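Local coordinates for p800 reaction center core protein (Heliobacterium modesticaldum, PDB 5V8K) that forms the symmetric homodimeric core of a heliobacterial photosynthetic reaction center, binding bacteriochlorophylls and a 4Fe-4S cluster, the latter probably shared with its twin subunit, at residues V552-W555 with A556-V560; K404-P407 with W408-K411; R236-A239 with V240-Y243; Y309-E312 with F313-K316. All coordinates share one frame; numbering follows the deposited sequence.

Contact 1 of 4, residues V552-W555 with A556-V560; sequences VLKW and AHQQV. Unlike the reference sequence in segment 556-560: Gln558 (reference Glu). With GBF (Bacteriochlorophyll g), chain B.
Leu553 O is gripped twice by His557: the backbone N reaches it in the usual helical i to i+4 bond, and ND1 adds a 2.6 Å bond to Leu553 O that is almost straight (173° at the hydrogen). The two donors come from opposite faces of the carbonyl plane, and the oxygen lies in the plane of the imidazole, which fixes the ring's rotation. With ND1 so occupied, His557 NE2 points at the bacteriochlorophyll g and binds its magnesium at 2.4 Å. This is axial histidine ligation, as in many chlorophylls of photosystem I-like proteins, with the helical carbonyl as second shell on helix 543-560. Leu553 CD2 and Ala556 CB touch the pigment's peripheral oxygen OBD and methyl CED. With CG anti to the backbone N (chi1 175°), the Trp555 indole lies alongside the next turn, where Gln559 covers it: Gln559 CG sits 3.5 Å from the centroid of the Trp555 six-membered ring, a CH-pi contact, and the amide stacks within 15° of the indole plane. Lys315 of the second subunit makes a cation-pi contact with the same indole. Replacing Trp555 by an alanine is likely to leave both that lysine and the Gln559 amide without their aromatic partner.

Contact 2 of 4, residues K404-P407 with W408-K411; sequences KVSP and WTTK
Ser406 and Thr409 face each other at the start of helix 407-411, and the serine side chain can be followed outward from its CB. Ser406 CB stands 4.0 Å from Trp408 N. One bond further, OG lies between the backbone N and the carbonyl carbon (chi1 74°), a rotation that turns it back over the first turn of the helix. There it accepts two weak hydrogen bonds: Thr409 N reaches Ser406 OG at 3.3 Å with a fairly straight approach (162°), whereas Trp408 N, at 3.2 Å from Ser406 OG, comes in at only 127°. Trp408 CB lies 3.5 Å from Ser406 OG, and the methyl CG2 of Thr409 packs near the same oxygen. Its stronger partner is Glu548 of the second subunit, hydrogen-bonded through OE1.

The backbone carbonyl of Ser406 takes the regular helical bond from Thr410 N, at 3.2 Å and nearly straight. Thr409 OG1 lies 3.0 Å from Ser406 O, and its neighbourhood also includes Val405 CB. Pro407 O accepts from Lys411 N at 2.8 Å, so the helical pattern is established within one turn. Pro407 itself has no amide hydrogen to satisfy, which suits the first position of a helix, and its ring packs on His311, Gln314 and Lys315 of helix 311-344. Trp408 points its indole elsewhere: CG is anti to the backbone N, and NE1 bonds to Asp547 of the second subunit. A serine whose hydroxyl accepts, here weakly, from the amides two and three residues on, followed by proline, is the classic N-cap of an alpha-helix.

Contact 3 of 4, residues R236-A239 with V240-Y243; sequences REYA and VSQY
Ser241 turns its hydroxyl back onto the carbonyl of Tyr238, closing the C-terminal end of helix 234-240, where the chain leaves the helix for the loop leading to helix 246-254. Tyr238 O accepts from two donors of this one residue. Ser241 OG donates to Tyr238 O at 2.8 Å, tilted just 15° from the carbonyl plane, whereas Ser241 N reaches Tyr238 O at 2.9 Å from well above that plane. A chi1 of 70° sets OG between the serine's own backbone N and carbonyl carbon, bringing it within range of the helix end. The same Ser241 OG accepts a weak bond from Tyr243 N, at 3.3 Å, so it joins the last turn to the loop.

The backbone narrows here to i to i+3 spacing: Val240 N donates to Glu237 O at 3.1 Å, again from above the carbonyl plane. Val240 CG2 touches the carbonyl oxygens of Arg236 and Glu237, and the valine side chain also packs on Lys249 and Ala252 of helix 246-254.

Tyr238 carries its ring anti to the backbone N (chi1 165°), which extends it along the loop and over to Tyr62 and Ala63 of helix 58-67. Tyr238 CE1 meets Tyr243 CB at 4.1 Å, and the two side chains cross at about a right angle. The ring of Tyr243 packs on Tyr66 and Asp71, one face taking CG of Gln242. The phenol end of Tyr238 is bridged to the loop by one water lying in the ring plane: it accepts from Tyr238 OH at 2.5 Å and donates to Tyr243 O at 3.0 Å.

Contact 4 of 4, residues Y309-E312 with F313-K316; sequences YDHE and FQKK
His311 ND1 donates to Gln314 OE1 at 2.9 Å and 176°, the oxygen lying in the imidazole plane; the two side chains run side by side. Asp310 meanwhile forms the N-cap of helix 311-344. Its OD1 accepts from Phe313 N at 3.0 Å (169° at the hydrogen), met from above the carboxylate plane, and takes a weak bond from Glu312 N. This follows from CG standing anti to the backbone N (chi1 171°), which carries the carboxylate over the first turn, where its negative charge would also suit the positive end of the helix dipole. Were Asp310 an alanine, the Phe313 amide would probably lose its capping acceptor and the start of the helix would be freer to fray. His311 NE2 goes on to Thr410, and Gln314 NE2 to the carbonyls of Phe401 and Val405, tying this turn to the chain before and within helix 407-411. Further along, Lys315 bends back so that its NZ makes a salt bridge with Glu312 OE1 at 3.3 Å, with the second subunit lying beside this lysine. Lys316 stays extended, its CE 4.0 Å from Glu312 CG.

In the fold
Contacts 2 and 4 form one neighbourhood, their centres 10 Å apart: the cap at 404-411 lies against the cap at 309-316, with Thr410 OG1 2.7 Å from His311 NE2 and Val405 O 3.0 Å from Gln314 NE2. Contact 1 is far off in the same chain, its centre 53 Å from that of contact 4, yet the dimer brings copies together, since Trp555 of one subunit meets Lys315 of the other. Helix 543-560 of the second subunit also supplies Asp547 and Glu548 to contact 2. Trp408 comes within about 9 Å of the iron-sulfur cluster, side chain to ligand, while contact 1 holds a bacteriochlorophyll g, probably of the antenna. Contact 3 stands apart, its centre at least 56 Å from each of the others.

Contact 1 of 4, residues V552-W555 with A556-V560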
# COMPACT_ATOMS: atom_id res chain seq x y z
N VAL A 552 18.55 20.56 -0.45
CA VAL A 552 19.55 20.17 0.54
C VAL A 552 20.41 19.03 0.00
O VAL A 552 21.63 19.01 0.19
CB VAL A 552 18.84 19.78 1.85
CG1 VAL A 552 19.84 19.23 2.89
CG2 VAL A 552 18.12 20.97 2.40
N LEU A 553 19.79 18.04 -0.63
CA LEU A 553 20.54 16.92 -1.19
C LEU A 553 21.49 17.40 -2.31
O LEU A 553 22.67 17.02 -2.36
CB LEU A 553 19.57 15.85 -1.69
CG LEU A 553 18.85 15.08 -0.57
CD1 LEU A 553 17.62 14.42 -1.08
CD2 LEU A 553 19.75 14.05 -0.01
N LYS A 554 20.98 18.24 -3.22
CA LYS A 554 21.84 18.78 -4.29
C LYS A 554 22.99 19.57 -3.69
O LYS A 554 24.15 19.36 -4.06
CB LYS A 554 21.03 19.66 -5.24
CG LYS A 554 21.86 20.30 -6.43
CD LYS A 554 20.94 21.13 -7.32
CE LYS A 554 21.73 22.00 -8.35
NZ LYS A 554 22.50 21.09 -9.25
N TRP A 555 22.69 20.48 -2.76
CA TRP A 555 23.74 21.25 -2.10
C TRP A 555 24.77 20.35 -1.44
O TRP A 555 25.97 20.58 -1.56
CB TRP A 555 23.12 22.20 -1.06
CG TRP A 555 24.11 22.96 -0.24
CD1 TRP A 555 24.67 24.17 -0.55
CD2 TRP A 555 24.68 22.56 1.01
NE1 TRP A 555 25.55 24.54 0.45
CE2 TRP A 555 25.55 23.58 1.42
CE3 TRP A 555 24.50 21.44 1.83
CZ2 TRP A 555 26.29 23.50 2.61
CZ3 TRP A 555 25.22 21.37 3.01
CH2 TRP A 555 26.10 22.40 3.39
N ALA A 556 24.34 19.27 -0.81
CA ALA A 556 25.31 18.42 -0.11
C ALA A 556 26.23 17.70 -1.07
O ALA A 556 27.42 17.54 -0.80
CB ALA A 556 24.57 17.40 0.75
N HIS A 557 25.68 17.22 -2.18
CA HIS A 557 26.52 16.60 -3.19
C HIS A 557 27.53 17.61 -3.76
O HIS A 557 28.71 17.30 -3.93
CB HIS A 557 25.64 16.01 -4.29
CG HIS A 557 24.91 14.78 -3.87
ND1 HIS A 557 23.77 14.82 -3.09
CD2 HIS A 557 25.13 13.47 -4.14
CE1 HIS A 557 23.33 13.59 -2.88
NE2 HIS A 557 24.14 12.75 -3.50
N GLN A 558 27.11 18.86 -3.98
CA GLN A 558 28.05 19.84 -4.53
C GLN A 558 29.15 20.13 -3.53
O GLN A 558 30.30 20.33 -3.91
CB GLN A 558 27.37 21.16 -4.88
CG GLN A 558 26.08 21.09 -5.56
CD GLN A 558 26.11 21.47 -6.98
OE1 GLN A 558 27.17 21.52 -7.62
NE2 GLN A 558 24.93 21.82 -7.51
N GLN A 559 28.82 20.15 -2.23
CA GLN A 559 29.84 20.51 -1.24
C GLN A 559 31.02 19.55 -1.31
O GLN A 559 32.16 19.96 -1.11
CB GLN A 559 29.25 20.49 0.18
CG GLN A 559 28.27 21.58 0.47
CD GLN A 559 28.81 22.91 0.12
OE1 GLN A 559 28.29 23.59 -0.76
NE2 GLN A 559 29.89 23.29 0.78
N VAL A 560 30.76 18.27 -1.56
CA VAL A 560 31.81 17.26 -1.53
C VAL A 560 32.40 17.01 -2.91
O VAL A 560 33.31 16.18 -3.04
CB VAL A 560 31.27 15.96 -0.85
CG1 VAL A 560 30.13 15.38 -1.58
CG2 VAL A 560 32.34 14.87 -0.75
MG GBF B . 24.55 10.38 -3.29
CHA GBF B . 23.88 11.04 0.12
CHB GBF B . 27.76 10.61 -2.67
CHC GBF B . 24.97 8.91 -6.37
CHD GBF B . 21.06 9.66 -3.55
NA GBF B . 25.59 10.78 -1.67
C1A GBF B . 25.31 11.01 -0.38
C2A GBF B . 26.47 11.08 0.58
C3A GBF B . 27.58 11.43 -0.43
C4A GBF B . 26.93 10.91 -1.67
CMA GBF B . 27.91 12.90 -0.68
CAA GBF B . 26.49 9.68 1.13
CBA GBF B . 27.81 9.11 1.51
CGA GBF B . 27.51 7.73 2.01
O1A GBF B . 27.23 7.59 3.18
O2A GBF B . 27.73 6.58 1.16
NB GBF B . 26.17 9.73 -4.31
C1B GBF B . 27.43 10.05 -3.99
C2B GBF B . 28.28 9.66 -5.02
C3B GBF B . 27.46 9.17 -6.02
C4B GBF B . 26.15 9.31 -5.57
CMB GBF B . 29.78 9.71 -5.04
CAB GBF B . 27.87 8.64 -7.32
CBB GBF B . 29.07 8.55 -7.90
NC GBF B . 23.30 9.50 -4.64
C1C GBF B . 23.60 8.99 -5.82
C2C GBF B . 22.63 8.51 -6.83
C3C GBF B . 21.55 8.75 -5.86
C4C GBF B . 21.95 9.33 -4.66
CMC GBF B . 22.54 9.51 -7.99
CAC GBF B . 20.11 8.49 -6.13
CBC GBF B . 19.57 7.87 -7.40
ND GBF B . 22.90 10.22 -2.13
C1D GBF B . 21.61 10.12 -2.29
C2D GBF B . 20.60 10.48 -1.09
C3D GBF B . 21.66 10.81 -0.27
C4D GBF B . 22.94 10.69 -0.82
CMD GBF B . 19.13 10.45 -0.93
CAD GBF B . 21.78 11.10 1.16
OBD GBF B . 20.96 11.61 2.03
CBD GBF B . 23.23 11.34 1.40
CGD GBF B . 23.48 12.78 1.64
O1D GBF B . 23.40 13.59 0.72
O2D GBF B . 23.81 13.30 2.91
CED GBF B . 23.49 14.68 3.01
C1 GBF B . 27.88 5.29 1.75
C2 GBF B . 28.11 4.18 0.75
C3 GBF B . 29.33 3.77 0.40
C4 GBF B . 29.49 2.65 -0.60
C5 GBF B . 30.56 4.45 0.97

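Contact 2 of 4, residues K404-P407 with W408-K411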
# COMPACT_ATOMS: atom_id res chain seq x y z
N LYS A 404 -14.17 19.60 -20.33
CA LYS A 404 -14.26 21.02 -20.66
C LYS A 404 -15.04 21.79 -19.59
O LYS A 404 -14.51 22.73 -19.00
CB LYS A 404 -14.92 21.17 -22.02
CG LYS A 404 -15.11 22.60 -22.48
CD LYS A 404 -13.81 23.23 -22.85
CE LYS A 404 -14.06 24.46 -23.73
NZ LYS A 404 -12.78 25.02 -24.18
N VAL A 405 -16.30 21.42 -19.36
CA VAL A 405 -17.06 21.99 -18.26
C VAL A 405 -17.76 20.85 -17.53
O VAL A 405 -17.93 19.74 -18.05
CB VAL A 405 -18.08 23.06 -18.71
CG1 VAL A 405 -17.38 24.21 -19.41
CG2 VAL A 405 -19.12 22.48 -19.63
N SER A 406 -18.09 21.12 -16.28
CA SER A 406 -18.78 20.15 -15.44
C SER A 406 -19.62 20.91 -14.44
O SER A 406 -19.50 22.15 -14.32
CB SER A 406 -17.79 19.23 -14.72
OG SER A 406 -17.14 19.94 -13.68
N PRO A 407 -20.51 20.24 -13.72
CA PRO A 407 -21.25 20.94 -12.67
C PRO A 407 -20.32 21.57 -11.65
O PRO A 407 -20.65 22.62 -11.09
CB PRO A 407 -22.13 19.84 -12.06
CG PRO A 407 -22.18 18.76 -13.10
CD PRO A 407 -20.95 18.84 -13.88
N TRP A 408 -19.13 20.98 -11.44
CA TRP A 408 -18.19 21.53 -10.48
C TRP A 408 -17.59 22.85 -10.96
O TRP A 408 -17.54 23.83 -10.19
CB TRP A 408 -17.10 20.48 -10.18
CG TRP A 408 -16.17 20.88 -9.12
CD1 TRP A 408 -16.29 20.63 -7.77
CD2 TRP A 408 -14.97 21.63 -9.29
NE1 TRP A 408 -15.22 21.19 -7.09
CE2 TRP A 408 -14.40 21.80 -8.01
CE3 TRP A 408 -14.32 22.19 -10.41
CZ2 TRP A 408 -13.23 22.52 -7.81
CZ3 TRP A 408 -13.15 22.90 -10.21
CH2 TRP A 408 -12.62 23.07 -8.92
N THR A 409 -17.17 22.94 -12.23
CA THR A 409 -16.59 24.19 -12.73
C THR A 409 -17.62 25.31 -12.72
O THR A 409 -17.30 26.48 -12.47
CB THR A 409 -16.01 24.04 -14.16
OG1 THR A 409 -17.05 23.70 -15.10
CG2 THR A 409 -14.91 23.00 -14.23
N THR A 410 -18.87 24.98 -13.01
CA THR A 410 -19.93 25.97 -12.88
C THR A 410 -20.18 26.34 -11.42
O THR A 410 -20.30 27.52 -11.09
CB THR A 410 -21.19 25.43 -13.55
OG1 THR A 410 -20.96 25.39 -14.97
CG2 THR A 410 -22.38 26.32 -13.28
N LYS A 411 -20.26 25.35 -10.53
CA LYS A 411 -20.44 25.64 -9.11
C LYS A 411 -19.41 26.64 -8.58
O LYS A 411 -19.74 27.52 -7.79
CB LYS A 411 -20.35 24.34 -8.30
CG LYS A 411 -20.53 24.57 -6.82
CD LYS A 411 -20.31 23.30 -5.99
CE LYS A 411 -20.54 23.59 -4.51
NZ LYS A 411 -21.65 24.58 -4.28

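Contact 3 of 4, residues R236-A239 with V240-Y243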
# COMPACT_ATOMS: atom_id res chain seq x y z
N ARG A 236 -0.65 -26.07 -23.01
CA ARG A 236 -0.67 -27.17 -22.05
C ARG A 236 0.25 -28.30 -22.50
O ARG A 236 1.04 -28.83 -21.72
CB ARG A 236 -2.09 -27.73 -21.86
CG ARG A 236 -3.10 -26.85 -21.13
CD ARG A 236 -4.45 -27.61 -20.92
NE ARG A 236 -5.13 -27.86 -22.19
CZ ARG A 236 -5.20 -29.04 -22.81
NH1 ARG A 236 -4.66 -30.11 -22.26
NH2 ARG A 236 -5.83 -29.14 -23.97
N GLU A 237 0.12 -28.70 -23.77
CA GLU A 237 0.87 -29.85 -24.28
C GLU A 237 2.36 -29.57 -24.29
O GLU A 237 3.16 -30.42 -23.89
CB GLU A 237 0.40 -30.18 -25.69
CG GLU A 237 -1.05 -30.60 -25.77
CD GLU A 237 -1.23 -32.07 -25.67
OE1 GLU A 237 -1.72 -32.50 -24.61
OE2 GLU A 237 -0.87 -32.78 -26.65
N TYR A 238 2.77 -28.39 -24.76
CA TYR A 238 4.19 -28.08 -24.78
C TYR A 238 4.82 -28.26 -23.40
O TYR A 238 5.89 -28.87 -23.26
CB TYR A 238 4.43 -26.66 -25.31
CG TYR A 238 5.81 -26.18 -25.02
CD1 TYR A 238 6.89 -26.68 -25.72
CD2 TYR A 238 6.04 -25.29 -24.00
CE1 TYR A 238 8.19 -26.28 -25.42
CE2 TYR A 238 7.31 -24.88 -23.69
CZ TYR A 238 8.38 -25.36 -24.41
OH TYR A 238 9.67 -24.97 -24.10
N ALA A 239 4.15 -27.76 -22.35
CA ALA A 239 4.74 -27.75 -21.01
C ALA A 239 4.97 -29.13 -20.45
O ALA A 239 5.74 -29.26 -19.50
CB ALA A 239 3.87 -26.96 -20.01
N VAL A 240 4.35 -30.17 -21.01
CA VAL A 240 4.63 -31.55 -20.61
C VAL A 240 5.18 -32.39 -21.76
O VAL A 240 5.27 -33.61 -21.64
CB VAL A 240 3.39 -32.21 -19.98
CG1 VAL A 240 2.98 -31.49 -18.69
CG2 VAL A 240 2.22 -32.23 -20.96
N SER A 241 5.58 -31.77 -22.87
CA SER A 241 6.11 -32.52 -24.00
C SER A 241 7.56 -32.91 -23.75
O SER A 241 8.16 -32.55 -22.73
CB SER A 241 6.02 -31.69 -25.27
OG SER A 241 6.95 -30.62 -25.19
N GLN A 242 8.14 -33.62 -24.72
CA GLN A 242 9.55 -34.03 -24.70
C GLN A 242 10.50 -32.85 -24.73
O GLN A 242 11.67 -33.01 -24.35
CB GLN A 242 9.87 -34.94 -25.91
CG GLN A 242 9.56 -34.25 -27.29
CD GLN A 242 9.74 -35.14 -28.53
OE1 GLN A 242 8.79 -35.38 -29.27
NE2 GLN A 242 10.97 -35.58 -28.77
N TYR A 243 10.07 -31.72 -25.26
CA TYR A 243 10.88 -30.51 -25.31
C TYR A 243 10.92 -29.75 -23.99
O TYR A 243 11.76 -28.88 -23.83
CB TYR A 243 10.35 -29.59 -26.41
CG TYR A 243 10.20 -30.26 -27.75
CD1 TYR A 243 11.32 -30.57 -28.52
CD2 TYR A 243 8.96 -30.59 -28.25
CE1 TYR A 243 11.19 -31.22 -29.73
CE2 TYR A 243 8.83 -31.21 -29.46
CZ TYR A 243 9.94 -31.52 -30.19
OH TYR A 243 9.82 -32.14 -31.40
O HOH W 1 11.79 -26.06 -24.97

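Contact 4 of 4, residues Y309-E312 with F313-K316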
# COMPACT_ATOMS: atom_id res chain seq x y z
N TYR A 309 -21.62 20.14 -22.54
CA TYR A 309 -22.01 21.35 -21.85
C TYR A 309 -23.27 21.20 -21.01
O TYR A 309 -23.66 22.16 -20.34
CB TYR A 309 -22.22 22.51 -22.85
CG TYR A 309 -20.92 23.02 -23.43
CD1 TYR A 309 -20.18 23.99 -22.78
CD2 TYR A 309 -20.44 22.52 -24.64
CE1 TYR A 309 -18.98 24.46 -23.31
CE2 TYR A 309 -19.25 22.99 -25.18
CZ TYR A 309 -18.52 23.95 -24.50
OH TYR A 309 -17.33 24.42 -25.03
N ASP A 310 -23.93 20.05 -21.03
CA ASP A 310 -25.25 19.94 -20.42
C ASP A 310 -25.11 19.26 -19.05
O ASP A 310 -24.91 18.05 -18.97
CB ASP A 310 -26.18 19.18 -21.35
CG ASP A 310 -27.49 18.81 -20.71
OD1 ASP A 310 -27.65 19.00 -19.49
OD2 ASP A 310 -28.37 18.31 -21.43
N HIS A 311 -25.27 20.05 -17.98
CA HIS A 311 -25.01 19.55 -16.64
C HIS A 311 -26.04 18.52 -16.19
O HIS A 311 -25.70 17.62 -15.41
CB HIS A 311 -24.97 20.67 -15.62
CG HIS A 311 -23.87 21.66 -15.83
ND1 HIS A 311 -22.65 21.32 -16.37
CD2 HIS A 311 -23.81 22.98 -15.56
CE1 HIS A 311 -21.89 22.40 -16.45
NE2 HIS A 311 -22.58 23.42 -15.95
N GLU A 312 -27.27 18.59 -16.68
CA GLU A 312 -28.21 17.56 -16.29
C GLU A 312 -27.89 16.23 -16.98
O GLU A 312 -27.99 15.18 -16.35
CB GLU A 312 -29.64 18.01 -16.57
CG GLU A 312 -30.61 17.77 -15.38
CD GLU A 312 -30.26 18.55 -14.05
OE1 GLU A 312 -29.43 19.51 -14.09
OE2 GLU A 312 -30.83 18.21 -12.97
N PHE A 313 -27.48 16.25 -18.25
CA PHE A 313 -27.04 15.02 -18.88
C PHE A 313 -25.83 14.43 -18.15
O PHE A 313 -25.80 13.23 -17.88
CB PHE A 313 -26.69 15.24 -20.36
CG PHE A 313 -26.01 14.06 -20.96
CD1 PHE A 313 -24.63 13.92 -20.86
CD2 PHE A 313 -26.73 13.05 -21.58
CE1 PHE A 313 -23.97 12.81 -21.38
CE2 PHE A 313 -26.09 11.93 -22.10
CZ PHE A 313 -24.70 11.82 -22.01
N GLN A 314 -24.87 15.26 -17.77
CA GLN A 314 -23.67 14.79 -17.11
C GLN A 314 -23.97 14.06 -15.80
O GLN A 314 -23.38 13.00 -15.51
CB GLN A 314 -22.75 15.98 -16.86
CG GLN A 314 -22.14 16.52 -18.12
CD GLN A 314 -21.43 17.83 -17.88
OE1 GLN A 314 -21.88 18.66 -17.07
NE2 GLN A 314 -20.33 18.02 -18.59
N LYS A 315 -24.86 14.63 -14.98
CA LYS A 315 -25.18 14.01 -13.70
C LYS A 315 -25.99 12.73 -13.88
O LYS A 315 -25.71 11.72 -13.23
CB LYS A 315 -25.92 14.98 -12.79
CG LYS A 315 -25.18 16.26 -12.47
CD LYS A 315 -25.76 16.93 -11.27
CE LYS A 315 -25.71 18.42 -11.33
NZ LYS A 315 -26.88 18.98 -12.05
N LYS A 316 -27.01 12.76 -14.74
CA LYS A 316 -27.82 11.57 -14.97
C LYS A 316 -26.97 10.43 -15.51
O LYS A 316 -27.08 9.29 -15.06
CB LYS A 316 -28.94 11.87 -15.97
CG LYS A 316 -29.90 12.95 -15.57
CD LYS A 316 -31.19 12.84 -16.36
CE LYS A 316 -32.06 14.09 -16.23
NZ LYS A 316 -33.13 14.06 -17.30